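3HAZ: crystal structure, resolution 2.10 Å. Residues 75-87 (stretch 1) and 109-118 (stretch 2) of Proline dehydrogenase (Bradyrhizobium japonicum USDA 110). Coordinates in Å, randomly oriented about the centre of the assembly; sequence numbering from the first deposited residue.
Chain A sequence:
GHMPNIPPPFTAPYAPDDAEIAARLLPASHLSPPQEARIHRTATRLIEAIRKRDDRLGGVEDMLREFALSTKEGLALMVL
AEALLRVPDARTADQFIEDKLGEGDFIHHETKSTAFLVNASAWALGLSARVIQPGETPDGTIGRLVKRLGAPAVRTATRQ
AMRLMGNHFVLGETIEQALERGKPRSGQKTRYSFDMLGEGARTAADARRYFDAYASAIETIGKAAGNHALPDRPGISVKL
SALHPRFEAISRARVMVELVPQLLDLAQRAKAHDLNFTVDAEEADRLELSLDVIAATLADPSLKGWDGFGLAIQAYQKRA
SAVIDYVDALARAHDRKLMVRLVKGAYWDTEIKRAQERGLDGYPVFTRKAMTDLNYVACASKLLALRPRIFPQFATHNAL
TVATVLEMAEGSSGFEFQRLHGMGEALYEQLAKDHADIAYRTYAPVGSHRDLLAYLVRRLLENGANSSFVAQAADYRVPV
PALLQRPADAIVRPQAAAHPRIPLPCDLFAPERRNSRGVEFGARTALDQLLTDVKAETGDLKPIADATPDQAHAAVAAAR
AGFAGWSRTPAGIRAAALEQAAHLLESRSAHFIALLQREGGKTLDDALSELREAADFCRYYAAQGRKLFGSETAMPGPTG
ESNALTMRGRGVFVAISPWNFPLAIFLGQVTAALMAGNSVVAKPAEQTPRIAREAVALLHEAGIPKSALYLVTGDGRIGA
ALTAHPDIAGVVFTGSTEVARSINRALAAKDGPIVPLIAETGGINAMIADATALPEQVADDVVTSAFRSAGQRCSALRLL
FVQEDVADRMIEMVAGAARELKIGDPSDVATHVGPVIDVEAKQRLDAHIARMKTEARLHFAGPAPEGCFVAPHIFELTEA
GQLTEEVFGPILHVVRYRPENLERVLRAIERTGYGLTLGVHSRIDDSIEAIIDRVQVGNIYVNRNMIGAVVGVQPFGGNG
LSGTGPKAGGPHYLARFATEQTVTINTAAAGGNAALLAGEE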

# COMPACT_ATOMS: atom_id res chain seq x y z
N LEU A 75 25.44 -33.20 10.83
CA LEU A 75 25.22 -34.44 11.57
C LEU A 75 25.62 -35.65 10.74
O LEU A 75 26.31 -36.55 11.24
N ALA A 76 25.20 -35.68 9.48
CA ALA A 76 25.49 -36.83 8.62
C ALA A 76 26.99 -37.01 8.41
O ALA A 76 27.49 -38.14 8.37
N LEU A 77 27.73 -35.91 8.27
CA LEU A 77 29.16 -36.00 8.02
C LEU A 77 29.92 -36.41 9.28
O LEU A 77 30.90 -37.15 9.21
N MET A 78 29.45 -35.94 10.43
CA MET A 78 30.06 -36.33 11.71
C MET A 78 29.84 -37.81 12.02
O MET A 78 30.70 -38.47 12.60
N VAL A 79 28.67 -38.32 11.63
CA VAL A 79 28.38 -39.73 11.78
C VAL A 79 29.27 -40.56 10.86
O VAL A 79 29.85 -41.55 11.28
N LEU A 80 29.37 -40.14 9.60
CA LEU A 80 30.24 -40.83 8.66
C LEU A 80 31.69 -40.75 9.17
O LEU A 80 32.44 -41.73 9.08
N ALA A 81 32.08 -39.59 9.70
CA ALA A 81 33.42 -39.40 10.24
C ALA A 81 33.73 -40.42 11.34
O ALA A 81 34.80 -41.04 11.32
N GLU A 82 32.81 -40.61 12.28
CA GLU A 82 33.07 -41.56 13.37
C GLU A 82 33.22 -43.00 12.86
O GLU A 82 34.14 -43.71 13.27
N ALA A 83 32.33 -43.42 11.98
CA ALA A 83 32.45 -44.73 11.34
C ALA A 83 33.82 -44.88 10.70
O ALA A 83 34.49 -45.89 10.88
N LEU A 84 34.24 -43.87 9.94
CA LEU A 84 35.54 -43.91 9.27
C LEU A 84 36.72 -43.93 10.24
O LEU A 84 37.74 -44.57 9.97
N LEU A 85 36.59 -43.26 11.38
CA LEU A 85 37.65 -43.24 12.38
C LEU A 85 37.80 -44.59 13.07
O LEU A 85 38.85 -44.89 13.64
N ARG A 86 36.76 -45.40 13.03
CA ARG A 86 36.80 -46.65 13.78
C ARG A 86 37.20 -47.83 12.89
O ARG A 86 37.24 -48.97 13.35
N VAL A 87 37.52 -47.55 11.63
CA VAL A 87 38.04 -48.57 10.73
C VAL A 87 39.50 -48.86 11.08
O VAL A 87 40.31 -47.94 11.20
N HIS A 109 25.84 -45.22 2.02
CA HIS A 109 26.85 -44.73 2.95
C HIS A 109 26.22 -44.07 4.17
O HIS A 109 26.67 -44.29 5.30
N GLU A 110 25.21 -43.24 3.94
CA GLU A 110 24.51 -42.57 5.04
C GLU A 110 23.82 -43.59 5.94
O GLU A 110 23.87 -43.49 7.17
N THR A 111 23.18 -44.58 5.33
CA THR A 111 22.47 -45.61 6.09
C THR A 111 23.42 -46.49 6.89
O THR A 111 23.22 -46.70 8.10
N LYS A 112 24.46 -47.00 6.24
CA LYS A 112 25.43 -47.86 6.91
C LYS A 112 26.16 -47.15 8.05
O LYS A 112 26.29 -47.70 9.14
N SER A 113 26.64 -45.94 7.79
CA SER A 113 27.39 -45.22 8.82
C SER A 113 26.53 -44.93 10.05
O SER A 113 27.03 -44.95 11.18
N THR A 114 25.24 -44.67 9.84
CA THR A 114 24.34 -44.41 10.96
C THR A 114 23.99 -45.71 11.71
O THR A 114 23.96 -45.72 12.95
N ALA A 115 23.73 -46.79 10.97
CA ALA A 115 23.49 -48.11 11.58
C ALA A 115 24.68 -48.56 12.41
O ALA A 115 24.52 -49.24 13.44
N PHE A 116 25.87 -48.21 11.95
CA PHE A 116 27.10 -48.53 12.66
C PHE A 116 27.04 -48.13 14.13
O PHE A 116 27.60 -48.82 14.98
N LEU A 117 26.36 -47.03 14.43
CA LEU A 117 26.30 -46.52 15.80
C LEU A 117 25.53 -47.44 16.75
O LEU A 117 25.77 -47.42 17.96
N VAL A 118 24.60 -48.23 16.23
CA VAL A 118 23.93 -49.20 17.09
C VAL A 118 24.34 -50.63 16.78
O VAL A 118 24.27 -51.51 17.63

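The helices of the two stretches cross at 64°, with their axes 8.5 Å apart at closest approach. That separation is short, and small side chains occupy the crossing: the nearest CA pair is Leu80 CA to Ser113 CA at 5.2 Å, and Ser113 CB lies 3.8 Å from Leu80 CA and 4.1 Å from Ala83 CB. The contact buries 437 Å² in total, and no direct hydrogen bond joins the two stretches.

Val79 and Ser113 both direct their CA-to-CB bonds toward the opposing stretch. Val79 adopts t (chi1 167°), which brings CG1 3.4 Å from Ser113 O, 3.7 Å from Thr114 CA and 4.1 Å from Leu117 CD1. Leu117 meets it from a CA-to-CB bond that points sideways; the m,t rotamer (chi1 -61°, chi2 175°) carries the end of the side chain nearer. Leu80 likewise starts sideways, and its t,p conformation (176°, 56°) places CD1 4.0 Å from Ser113 CB.

The hydroxyls of Ser113 and Thr114 are both satisfied along their own helix, so neither is left unpaired in the tight crossing. Ser113 is p (58°), a setting that lets OG donate to His109 O at 2.8 Å, four residues back. Thr114 is m (-47°), and its OG1 donates to Glu110 O at 2.7 Å in the same i to i-4 pattern; OG1 also stands 3.8 Å from Val79 CG1, at van der Waals range. Water 1 supplies the polar link between the stretches, donating to Ala76 O at 3.1 Å and to Ser113 OG at 2.9 Å, so Ser113 OG is donor to its own helix and acceptor from the water.

Glu110 is extended (chi1 -176°, chi2 172°), bringing OE2 to 4.2 Å from Ala76 CB; both carboxylate oxygens are hydrogen-bonded elsewhere in the structure.

Toward the C-terminal ends, Phe116 points in with chi1 169° (t) and chi2 76°. Its ring sits obliquely to its neighbours: CE2 is 3.9 Å from Ala83 CA, CD2 is 4.0 Å from Ala83 CB, and CZ is 3.7 Å from Arg86 CB. Arg86 thus offers its aliphatic base to the ring, while its bent chain (chi1 -54°, chi2 -82°, chi3 70°) leads the guanidinium away from stretch 2. There NH2 forms a salt bridge with Glu82 OE2, 2.9 Å long with an N-H...acceptor angle of 162°. Glu82 takes part through t,p (180°, 62°), its CA-to-CB bond directed toward stretch 2.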

# COMPACT_ATOMS: atom_id res chain seq x y z
CB LEU A 75 23.75 -34.56 12.03
CG LEU A 75 23.50 -35.77 12.94
CD1 LEU A 75 22.53 -35.43 14.06
CD2 LEU A 75 23.01 -36.98 12.14
CB ALA A 76 24.77 -36.70 7.28
CB LEU A 77 29.70 -34.68 7.46
CG LEU A 77 29.15 -34.30 6.08
CD1 LEU A 77 29.81 -33.02 5.58
CD2 LEU A 77 29.34 -35.42 5.07
CB MET A 78 29.50 -35.46 12.84
CG MET A 78 29.97 -33.99 12.76
SD MET A 78 29.23 -32.96 14.05
CE MET A 78 30.38 -33.22 15.40
CB VAL A 79 26.89 -40.03 11.48
CG1 VAL A 79 26.66 -41.54 11.32
CG2 VAL A 79 26.01 -39.46 12.57
CB LEU A 80 30.12 -40.20 7.28
CG LEU A 80 31.06 -40.75 6.20
CD1 LEU A 80 30.88 -42.27 6.06
CD2 LEU A 80 30.83 -40.06 4.87
CB ALA A 81 33.61 -37.97 10.76
CB GLU A 82 31.99 -41.48 14.46
CG GLU A 82 32.21 -42.45 15.63
CD GLU A 82 33.51 -42.20 16.39
OE1 GLU A 82 34.15 -41.16 16.13
OE2 GLU A 82 33.89 -43.03 17.24
CB ALA A 83 31.35 -44.93 10.30
CB LEU A 84 35.68 -42.75 8.27
CG LEU A 84 34.81 -42.92 7.02
CD1 LEU A 84 34.67 -41.61 6.25
CD2 LEU A 84 35.39 -44.01 6.13
CB LEU A 85 37.39 -42.17 13.44
CG LEU A 85 37.65 -40.71 13.07
CD1 LEU A 85 37.15 -39.80 14.19
CD2 LEU A 85 39.13 -40.46 12.79
CB ARG A 86 35.46 -46.91 14.46
CG ARG A 86 34.99 -45.76 15.34
CD ARG A 86 35.64 -45.76 16.73
NE ARG A 86 37.06 -45.42 16.71
CZ ARG A 86 37.55 -44.21 16.97
NH1 ARG A 86 38.86 -44.01 16.93
NH2 ARG A 86 36.75 -43.20 17.27
CB VAL A 87 37.93 -48.15 9.25
CG1 VAL A 87 38.75 -49.09 8.37
CG2 VAL A 87 36.48 -48.14 8.81
CB HIS A 109 27.84 -43.78 2.27
CG HIS A 109 28.64 -44.42 1.18
ND1 HIS A 109 29.23 -43.69 0.16
CD2 HIS A 109 28.95 -45.71 0.94
CE1 HIS A 109 29.86 -44.52 -0.65
NE2 HIS A 109 29.71 -45.75 -0.20
CB GLU A 110 23.48 -41.57 4.50
CG GLU A 110 22.78 -40.78 5.61
CD GLU A 110 21.89 -39.65 5.09
OE1 GLU A 110 21.63 -39.59 3.87
OE2 GLU A 110 21.45 -38.83 5.92
CB THR A 111 21.58 -46.47 5.16
OG1 THR A 111 20.64 -45.62 4.49
CG2 THR A 111 20.81 -47.53 5.96
CB LYS A 112 26.45 -48.45 5.91
CG LYS A 112 25.89 -49.58 5.04
CD LYS A 112 25.40 -50.74 5.89
CE LYS A 112 24.92 -51.90 5.02
NZ LYS A 112 24.68 -53.13 5.82
CB SER A 113 27.97 -43.91 8.27
OG SER A 113 26.95 -43.06 7.76
CB THR A 114 23.04 -43.68 10.52
OG1 THR A 114 23.37 -42.57 9.66
CG2 THR A 114 22.30 -43.16 11.74
CB ALA A 115 23.19 -49.16 10.49
CB PHE A 116 28.30 -47.83 12.01
CG PHE A 116 29.55 -47.89 12.84
CD1 PHE A 116 30.30 -49.06 12.90
CD2 PHE A 116 29.99 -46.78 13.55
CE1 PHE A 116 31.47 -49.12 13.66
CE2 PHE A 116 31.15 -46.83 14.32
CZ PHE A 116 31.89 -48.01 14.37
CB LEU A 117 25.69 -45.11 15.83
CG LEU A 117 26.44 -44.02 15.07
CD1 LEU A 117 25.63 -42.72 15.10
CD2 LEU A 117 27.84 -43.80 15.65
CB VAL A 118 22.39 -49.08 17.02
CG1 VAL A 118 21.95 -47.72 17.50
CG2 VAL A 118 21.88 -49.38 15.60
O HOH W 1 25.60 -40.55 7.84